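Local coordinates for putative glycosyltransferase (Mannosyltransferase) involved in glycosylating the PBCV-1 major capsid protein (Paramecium bursaria Chlorella virus 1, PDB 2P6W) that binds UDP and UDP-glucose with manganese in its N-terminal domain and is probably a glycosyltransferase that glycosylates the viral major capsid protein, at residues A[30-33]-A[37-40]; A[73-78]-A[106-111]. All coordinates share one frame; numbering follows the deposited sequence.

Interaction 1: residues A[30-33]-A[37-40]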
ATOM      1  N   GLU A  30       4.146  -9.043  -8.800  1.00 20.63           N
ATOM      2  CA  GLU A  30       3.544 -10.285  -9.285  1.00 21.87           C
ATOM      3  C   GLU A  30       4.514 -11.464  -9.059  1.00 21.62           C
ATOM      4  O   GLU A  30       4.120 -12.551  -8.586  1.00 22.36           O
ATOM      5  CB  GLU A  30       3.153 -10.156 -10.764  1.00 22.60           C
ATOM      6  CG  GLU A  30       2.310 -11.336 -11.262  1.00 25.54           C
ATOM      7  CD  GLU A  30       1.404 -11.014 -12.451  1.00 30.51           C
ATOM      8  OE1 GLU A  30       1.601  -9.976 -13.127  1.00 28.92           O
ATOM      9  OE2 GLU A  30       0.474 -11.825 -12.705  1.00 32.40           O
ATOM     10  N   GLU A  31       5.790 -11.230  -9.368  1.00 20.86           N
ATOM     11  CA  GLU A  31       6.790 -12.275  -9.200  1.00 21.68           C
ATOM     12  C   GLU A  31       6.853 -12.656  -7.735  1.00 21.19           C
ATOM     13  O   GLU A  31       6.863 -13.835  -7.376  1.00 21.88           O
ATOM     14  CB  GLU A  31       8.180 -11.797  -9.633  1.00 21.10           C
ATOM     15  CG  GLU A  31       9.232 -12.880  -9.425  1.00 22.70           C
ATOM     16  CD  GLU A  31      10.655 -12.362  -9.448  1.00 25.96           C
ATOM     17  OE1 GLU A  31      10.863 -11.121  -9.465  1.00 24.02           O
ATOM     18  OE2 GLU A  31      11.573 -13.220  -9.432  1.00 25.58           O
ATOM     19  N   TYR A  32       6.905 -11.632  -6.884  1.00 20.71           N
ATOM     20  CA  TYR A  32       6.990 -11.879  -5.450  1.00 20.48           C
ATOM     21  C   TYR A  32       5.810 -12.733  -4.956  1.00 20.57           C
ATOM     22  O   TYR A  32       5.984 -13.686  -4.181  1.00 21.22           O
ATOM     23  CB  TYR A  32       7.071 -10.543  -4.711  1.00 21.06           C
ATOM     24  CG  TYR A  32       7.209 -10.704  -3.212  1.00 20.53           C
ATOM     25  CD1 TYR A  32       8.409 -11.152  -2.645  1.00 21.53           C
ATOM     26  CD2 TYR A  32       6.136 -10.402  -2.363  1.00 20.81           C
ATOM     27  CE1 TYR A  32       8.534 -11.314  -1.257  1.00 20.17           C
ATOM     28  CE2 TYR A  32       6.243 -10.566  -0.992  1.00 19.75           C
ATOM     29  CZ  TYR A  32       7.443 -11.025  -0.438  1.00 21.20           C
ATOM     30  OH  TYR A  32       7.545 -11.192   0.927  1.00 21.29           O
ATOM     31  N   CYS A  33       4.602 -12.409  -5.408  1.00 20.40           N
ATOM     32  CA  CYS A  33       3.432 -13.196  -5.039  1.00 20.43           C
ATOM     33  C   CYS A  33       3.556 -14.662  -5.468  1.00 20.90           C
ATOM     34  O   CYS A  33       3.214 -15.566  -4.708  1.00 21.48           O
ATOM     35  CB  CYS A  33       2.173 -12.580  -5.619  1.00 20.07           C
ATOM     36  SG  CYS A  33       1.746 -11.021  -4.801  1.00 21.60           S
ATOM     37  N   GLY A  37       3.217 -17.715  -2.868  1.00 21.89           N
ATOM     38  CA  GLY A  37       1.860 -18.247  -2.950  1.00 22.53           C
ATOM     39  C   GLY A  37       0.817 -17.224  -2.544  1.00 23.15           C
ATOM     40  O   GLY A  37      -0.319 -17.591  -2.229  1.00 24.66           O
ATOM     41  N   TYR A  38       1.179 -15.943  -2.561  1.00 22.67           N
ATOM     42  CA  TYR A  38       0.189 -14.905  -2.256  1.00 22.03           C
ATOM     43  C   TYR A  38      -0.663 -14.645  -3.476  1.00 22.16           C
ATOM     44  O   TYR A  38      -0.209 -14.820  -4.603  1.00 22.69           O
ATOM     45  CB  TYR A  38       0.854 -13.584  -1.848  1.00 22.33           C
ATOM     46  CG  TYR A  38       1.869 -13.674  -0.741  1.00 21.73           C
ATOM     47  CD1 TYR A  38       1.609 -14.398   0.424  1.00 22.51           C
ATOM     48  CD2 TYR A  38       3.073 -12.966  -0.822  1.00 22.11           C
ATOM     49  CE1 TYR A  38       2.549 -14.457   1.473  1.00 22.49           C
ATOM     50  CE2 TYR A  38       4.020 -13.028   0.217  1.00 22.72           C
ATOM     51  CZ  TYR A  38       3.751 -13.777   1.363  1.00 22.39           C
ATOM     52  OH  TYR A  38       4.670 -13.841   2.390  1.00 23.50           O
ATOM     53  N   ASN A  39      -1.899 -14.181  -3.267  1.00 22.21           N
ATOM     54  CA  ASN A  39      -2.731 -13.772  -4.400  1.00 21.91           C
ATOM     55  C   ASN A  39      -2.279 -12.384  -4.814  1.00 22.46           C
ATOM     56  O   ASN A  39      -1.745 -11.645  -3.992  1.00 22.71           O
ATOM     57  CB  ASN A  39      -4.214 -13.701  -4.021  1.00 22.46           C
ATOM     58  CG  ASN A  39      -4.729 -14.984  -3.394  1.00 23.32           C
ATOM     59  OD1 ASN A  39      -5.314 -14.972  -2.288  1.00 27.61           O
ATOM     60  ND2 ASN A  39      -4.502 -16.099  -4.070  1.00 23.87           N
ATOM     61  N   PHE A  40      -2.483 -12.044  -6.082  1.00 22.18           N
ATOM     62  CA  PHE A  40      -2.124 -10.740  -6.604  1.00 22.77           C
ATOM     63  C   PHE A  40      -3.306 -10.199  -7.406  1.00 22.68           C
ATOM     64  O   PHE A  40      -3.776 -10.870  -8.331  1.00 23.33           O
ATOM     65  CB  PHE A  40      -0.877 -10.860  -7.487  1.00 23.69           C
ATOM     66  CG  PHE A  40      -0.448  -9.572  -8.098  1.00 25.14           C
ATOM     67  CD1 PHE A  40      -0.160  -8.468  -7.304  1.00 26.44           C
ATOM     68  CD2 PHE A  40      -0.333  -9.456  -9.482  1.00 28.71           C
ATOM     69  CE1 PHE A  40       0.241  -7.247  -7.882  1.00 28.72           C
ATOM     70  CE2 PHE A  40       0.072  -8.248 -10.070  1.00 28.49           C
ATOM     71  CZ  PHE A  40       0.370  -7.154  -9.267  1.00 26.89           C
TER
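Over one face of the Phe-40 ring lies Glu-30, its CA 4.0 Å above the ring plane and displaced toward the rim, while Tyr-32 CE2 meets the edge of the Tyr-38 ring, near the plane of the Tyr-38 ring. In the first pair the CD2–CE2 side of the phenyl does the touching: Glu-30 CB comes within 3.7 Å of Phe-40 CE2. The exposed glutamate crosses the ring at about a right angle, and its whole extended chain, from CB to the carboxylate, lies along that side, the carboxylate plane turned about halfway to perpendicular from the ring. The tyrosines meet at the CE2 atom of each, Tyr-32 CE2 being 3.5 Å from Tyr-38 CE2, with planes inclined at 49°. Tyrosine suits both places: the rings pack on apolar neighbours, Ile-10 and Ile-94 for Tyr-32, Ile-8 and Pro-93 for Tyr-38, while the hydroxyls reach backbone partners, Lys-92 O and Ile-94 N respectively; His-36 packs against both rings. This is the turn from helix 20-36 into strand 39-43, the second half of a beta-alpha-beta unit in the GT-A nucleotide-binding fold. Gly-37, the first residue beyond the helix, leaves helical geometry with a positive phi of 82°, easily adopted without a side chain. Cys-33 O takes two N-H groups there: Tyr-38 N at 3.0 Å from Cys-33 O, tilted from the carbonyl plane, and Gly-37 N, whose bond is bent and weak. The small side chain of Cys-33 fits between its own helix and the strand. With SG beside the backbone N (chi1 -70°), its sulfur sits 3.8 Å from Phe-40 CB and makes an oblique sulfur–aromatic contact with that ring. Cys-33 CB meanwhile approaches the departing backbone, 3.4 Å from Tyr-38 O.

Interaction 2: residues A[73-78]-A[106-111]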
ATOM      1  N   THR A  73      -9.164 -14.499   1.311  1.00 24.53           N
ATOM      2  CA  THR A  73      -8.128 -13.606   1.869  1.00 23.56           C
ATOM      3  C   THR A  73      -8.334 -13.323   3.350  1.00 23.41           C
ATOM      4  O   THR A  73      -9.452 -13.050   3.780  1.00 23.63           O
ATOM      5  CB  THR A  73      -8.093 -12.260   1.123  1.00 23.66           C
ATOM      6  OG1 THR A  73      -7.966 -12.489  -0.287  1.00 22.56           O
ATOM      7  CG2 THR A  73      -6.914 -11.406   1.603  1.00 23.36           C
ATOM      8  N   GLU A  74      -7.258 -13.412   4.133  1.00 23.25           N
ATOM      9  CA  GLU A  74      -7.272 -12.955   5.521  1.00 23.69           C
ATOM     10  C   GLU A  74      -6.681 -11.563   5.652  1.00 23.13           C
ATOM     11  O   GLU A  74      -7.236 -10.723   6.357  1.00 22.85           O
ATOM     12  CB  GLU A  74      -6.494 -13.911   6.409  1.00 24.14           C
ATOM     13  CG  GLU A  74      -7.104 -15.291   6.475  1.00 28.64           C
ATOM     14  CD  GLU A  74      -6.231 -16.238   7.256  1.00 32.87           C
ATOM     15  OE1 GLU A  74      -6.240 -16.122   8.499  1.00 36.62           O
ATOM     16  OE2 GLU A  74      -5.528 -17.067   6.622  1.00 32.89           O
ATOM     17  N   TRP A  75      -5.546 -11.340   4.986  1.00 23.20           N
ATOM     18  CA  TRP A  75      -4.899 -10.022   4.969  1.00 22.20           C
ATOM     19  C   TRP A  75      -4.778  -9.470   3.564  1.00 22.19           C
ATOM     20  O   TRP A  75      -4.246 -10.149   2.675  1.00 21.98           O
ATOM     21  CB  TRP A  75      -3.493 -10.085   5.563  1.00 23.84           C
ATOM     22  CG  TRP A  75      -3.510 -10.152   7.057  1.00 24.94           C
ATOM     23  CD1 TRP A  75      -3.350 -11.266   7.831  1.00 26.83           C
ATOM     24  CD2 TRP A  75      -3.722  -9.065   7.958  1.00 25.94           C
ATOM     25  NE1 TRP A  75      -3.459 -10.937   9.157  1.00 27.20           N
ATOM     26  CE2 TRP A  75      -3.678  -9.592   9.268  1.00 26.43           C
ATOM     27  CE3 TRP A  75      -3.946  -7.700   7.792  1.00 24.89           C
ATOM     28  CZ2 TRP A  75      -3.842  -8.795  10.403  1.00 26.44           C
ATOM     29  CZ3 TRP A  75      -4.117  -6.906   8.940  1.00 25.55           C
ATOM     30  CH2 TRP A  75      -4.064  -7.460  10.211  1.00 26.51           C
ATOM     31  N   PHE A  76      -5.262  -8.244   3.377  1.00 20.77           N
ATOM     32  CA  PHE A  76      -5.090  -7.508   2.121  1.00 21.02           C
ATOM     33  C   PHE A  76      -3.932  -6.561   2.315  1.00 22.07           C
ATOM     34  O   PHE A  76      -3.817  -5.928   3.362  1.00 23.08           O
ATOM     35  CB  PHE A  76      -6.347  -6.708   1.780  1.00 20.78           C
ATOM     36  CG  PHE A  76      -7.523  -7.581   1.460  1.00 20.13           C
ATOM     37  CD1 PHE A  76      -7.736  -8.037   0.159  1.00 19.73           C
ATOM     38  CD2 PHE A  76      -8.404  -7.967   2.470  1.00 19.84           C
ATOM     39  CE1 PHE A  76      -8.809  -8.861  -0.132  1.00 20.28           C
ATOM     40  CE2 PHE A  76      -9.492  -8.802   2.179  1.00 21.96           C
ATOM     41  CZ  PHE A  76      -9.685  -9.250   0.870  1.00 21.83           C
ATOM     42  N   LEU A  77      -3.057  -6.484   1.320  1.00 21.27           N
ATOM     43  CA  LEU A  77      -1.904  -5.595   1.410  1.00 21.18           C
ATOM     44  C   LEU A  77      -1.944  -4.667   0.200  1.00 21.07           C
ATOM     45  O   LEU A  77      -1.719  -5.109  -0.923  1.00 21.40           O
ATOM     46  CB  LEU A  77      -0.601  -6.417   1.438  1.00 21.26           C
ATOM     47  CG  LEU A  77       0.696  -5.611   1.339  1.00 21.44           C
ATOM     48  CD1 LEU A  77       0.763  -4.543   2.438  1.00 21.98           C
ATOM     49  CD2 LEU A  77       1.907  -6.520   1.410  1.00 22.12           C
ATOM     50  N   TRP A  78      -2.244  -3.389   0.430  1.00 20.37           N
ATOM     51  CA  TRP A  78      -2.187  -2.384  -0.635  1.00 19.99           C
ATOM     52  C   TRP A  78      -0.749  -1.900  -0.808  1.00 20.61           C
ATOM     53  O   TRP A  78      -0.124  -1.534   0.187  1.00 21.09           O
ATOM     54  CB  TRP A  78      -3.056  -1.157  -0.284  1.00 20.59           C
ATOM     55  CG  TRP A  78      -2.763  -0.042  -1.230  1.00 21.03           C
ATOM     56  CD1 TRP A  78      -1.910   1.011  -1.039  1.00 20.83           C
ATOM     57  CD2 TRP A  78      -3.245   0.076  -2.577  1.00 20.22           C
ATOM     58  NE1 TRP A  78      -1.844   1.784  -2.178  1.00 21.36           N
ATOM     59  CE2 TRP A  78      -2.663   1.237  -3.131  1.00 22.03           C
ATOM     60  CE3 TRP A  78      -4.122  -0.683  -3.367  1.00 20.00           C
ATOM     61  CZ2 TRP A  78      -2.918   1.653  -4.447  1.00 20.74           C
ATOM     62  CZ3 TRP A  78      -4.390  -0.259  -4.678  1.00 20.94           C
ATOM     63  CH2 TRP A  78      -3.780   0.894  -5.204  1.00 20.21           C
ATOM     64  N   LEU A 106      -6.731  -4.946  12.988  1.00 22.53           N
ATOM     65  CA  LEU A 106      -7.410  -4.710  11.701  1.00 21.77           C
ATOM     66  C   LEU A 106      -6.516  -3.984  10.694  1.00 21.65           C
ATOM     67  O   LEU A 106      -6.691  -4.163   9.499  1.00 21.18           O
ATOM     68  CB  LEU A 106      -8.695  -3.905  11.888  1.00 21.87           C
ATOM     69  CG  LEU A 106      -9.866  -4.539  12.647  1.00 21.46           C
ATOM     70  CD1 LEU A 106     -10.867  -3.454  13.005  1.00 22.32           C
ATOM     71  CD2 LEU A 106     -10.543  -5.662  11.878  1.00 21.58           C
ATOM     72  N   TYR A 107      -5.576  -3.166  11.174  1.00 20.84           N
ATOM     73  CA  TYR A 107      -4.669  -2.432  10.280  1.00 20.99           C
ATOM     74  C   TYR A 107      -3.247  -2.459  10.783  1.00 20.54           C
ATOM     75  O   TYR A 107      -3.019  -2.214  11.956  1.00 20.57           O
ATOM     76  CB  TYR A 107      -5.079  -0.954  10.235  1.00 21.17           C
ATOM     77  CG  TYR A 107      -6.269  -0.640   9.358  1.00 21.75           C
ATOM     78  CD1 TYR A 107      -6.098  -0.280   8.016  1.00 21.24           C
ATOM     79  CD2 TYR A 107      -7.562  -0.686   9.869  1.00 21.67           C
ATOM     80  CE1 TYR A 107      -7.194  -0.003   7.198  1.00 21.02           C
ATOM     81  CE2 TYR A 107      -8.649  -0.407   9.071  1.00 19.84           C
ATOM     82  CZ  TYR A 107      -8.461  -0.077   7.735  1.00 21.34           C
ATOM     83  OH  TYR A 107      -9.561   0.202   6.945  1.00 20.88           O
ATOM     84  N   HIS A 108      -2.296  -2.745   9.893  1.00 20.22           N
ATOM     85  CA  HIS A 108      -0.892  -2.469  10.150  1.00 20.42           C
ATOM     86  C   HIS A 108      -0.461  -1.342   9.222  1.00 19.74           C
ATOM     87  O   HIS A 108      -0.657  -1.433   8.002  1.00 19.85           O
ATOM     88  CB  HIS A 108      -0.042  -3.712   9.882  1.00 20.53           C
ATOM     89  CG  HIS A 108      -0.219  -4.774  10.912  1.00 20.45           C
ATOM     90  ND1 HIS A 108      -1.123  -5.801  10.776  1.00 23.67           N
ATOM     91  CD2 HIS A 108       0.358  -4.936  12.122  1.00 17.61           C
ATOM     92  CE1 HIS A 108      -1.095  -6.556  11.859  1.00 19.74           C
ATOM     93  NE2 HIS A 108      -0.189  -6.063  12.682  1.00 21.84           N
ATOM     94  N   THR A 109       0.064  -0.261   9.808  1.00 19.96           N
ATOM     95  CA  THR A 109       0.498   0.913   9.061  1.00 19.66           C
ATOM     96  C   THR A 109       1.914   1.294   9.478  1.00 19.87           C
ATOM     97  O   THR A 109       2.497   0.668  10.378  1.00 20.23           O
ATOM     98  CB  THR A 109      -0.480   2.110   9.286  1.00 19.61           C
ATOM     99  OG1 THR A 109      -0.545   2.393  10.696  1.00 21.60           O
ATOM    100  CG2 THR A 109      -1.860   1.749   8.756  1.00 20.94           C
ATOM    101  N   PHE A 110       2.469   2.304   8.820  1.00 19.55           N
ATOM    102  CA  PHE A 110       3.884   2.673   8.979  1.00 19.67           C
ATOM    103  C   PHE A 110       4.051   4.165   9.082  1.00 19.74           C
ATOM    104  O   PHE A 110       3.406   4.914   8.352  1.00 20.91           O
ATOM    105  CB  PHE A 110       4.718   2.096   7.815  1.00 19.89           C
ATOM    106  CG  PHE A 110       4.479   0.648   7.643  1.00 20.70           C
ATOM    107  CD1 PHE A 110       5.172  -0.266   8.429  1.00 21.46           C
ATOM    108  CD2 PHE A 110       3.479   0.192   6.789  1.00 21.64           C
ATOM    109  CE1 PHE A 110       4.895  -1.626   8.349  1.00 21.83           C
ATOM    110  CE2 PHE A 110       3.195  -1.152   6.692  1.00 22.82           C
ATOM    111  CZ  PHE A 110       3.900  -2.077   7.480  1.00 21.96           C
ATOM    112  N   HIS A 111       4.906   4.592  10.012  1.00 20.42           N
ATOM    113  CA  HIS A 111       5.211   6.005  10.103  1.00 20.51           C
ATOM    114  C   HIS A 111       6.249   6.402   9.063  1.00 20.33           C
ATOM    115  O   HIS A 111       6.777   5.549   8.337  1.00 20.87           O
ATOM    116  CB  HIS A 111       5.628   6.407  11.529  1.00 20.43           C
ATOM    117  CG  HIS A 111       6.990   5.936  11.937  1.00 21.62           C
ATOM    118  ND1 HIS A 111       8.145   6.544  11.497  1.00 22.56           N
ATOM    119  CD2 HIS A 111       7.381   4.964  12.801  1.00 21.90           C
ATOM    120  CE1 HIS A 111       9.190   5.944  12.036  1.00 22.54           C
ATOM    121  NE2 HIS A 111       8.752   4.992  12.845  1.00 21.19           N
TER
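Trp-75 and Leu-106 bring their CA atoms no nearer than 8.9 Å, the closest backbone approach here, and no hydrogen bond joins the two segments. The spacing follows from the central mixed sheet of the GT-A fold: strands 75-79 and 107-110 run parallel to each other but are separated by strand 124-128, which is antiparallel to both. The long indole of Trp-75 spans the gap. Its CB does not itself point at the partner segment; with CG set beside the backbone N (chi1 -77°), the benzo end of the ring comes nearer and carries the contact. Trp-75 CH2 reaches 3.4 Å from His-108 ND1 and lies almost as close to CE1 of the same imidazole. Seen from the histidine, the indole arrives at the ring edge, near its plane; the two planes are inclined at 54°, so the pair is neither stacked nor T-shaped. A flat imidazole suits this buried place, since His-172 of strand 169-172, at one edge of the sheet, also packs against it. On the tryptophan side, His-128 of the intervening strand meets the indole edge-to-face, continuing the aromatic packing across the sheet, and Ile-8 adds an aliphatic contact. Leu-106 points its CB away from the indole and takes part through its backbone, its carbonyl O lying 3.8 Å from Trp-75 CZ3.

From the N terminus, the chain passes through strand 8-13 and helix 20-36 before interaction 1 closes a very short loop, with three helical residues between 30-33 and 37-40. Helices 52-57 and 59-69 follow, and only then does 73-78 open interaction 2, which closes at 106-111 after 27 intervening residues. The two loops are in series, neither nested nor crossed. The second encloses Asp-80 and Asp-82 of the DxD motif, which bind manganese together with His-195. Interaction 1 joins a flanking helix to 39-43, the edge strand at one side; interaction 2 spans inner strands of the same sheet. Between them, Thr-9 OG1 is hydrogen-bonded to Thr-73 and weakly to Asn-39.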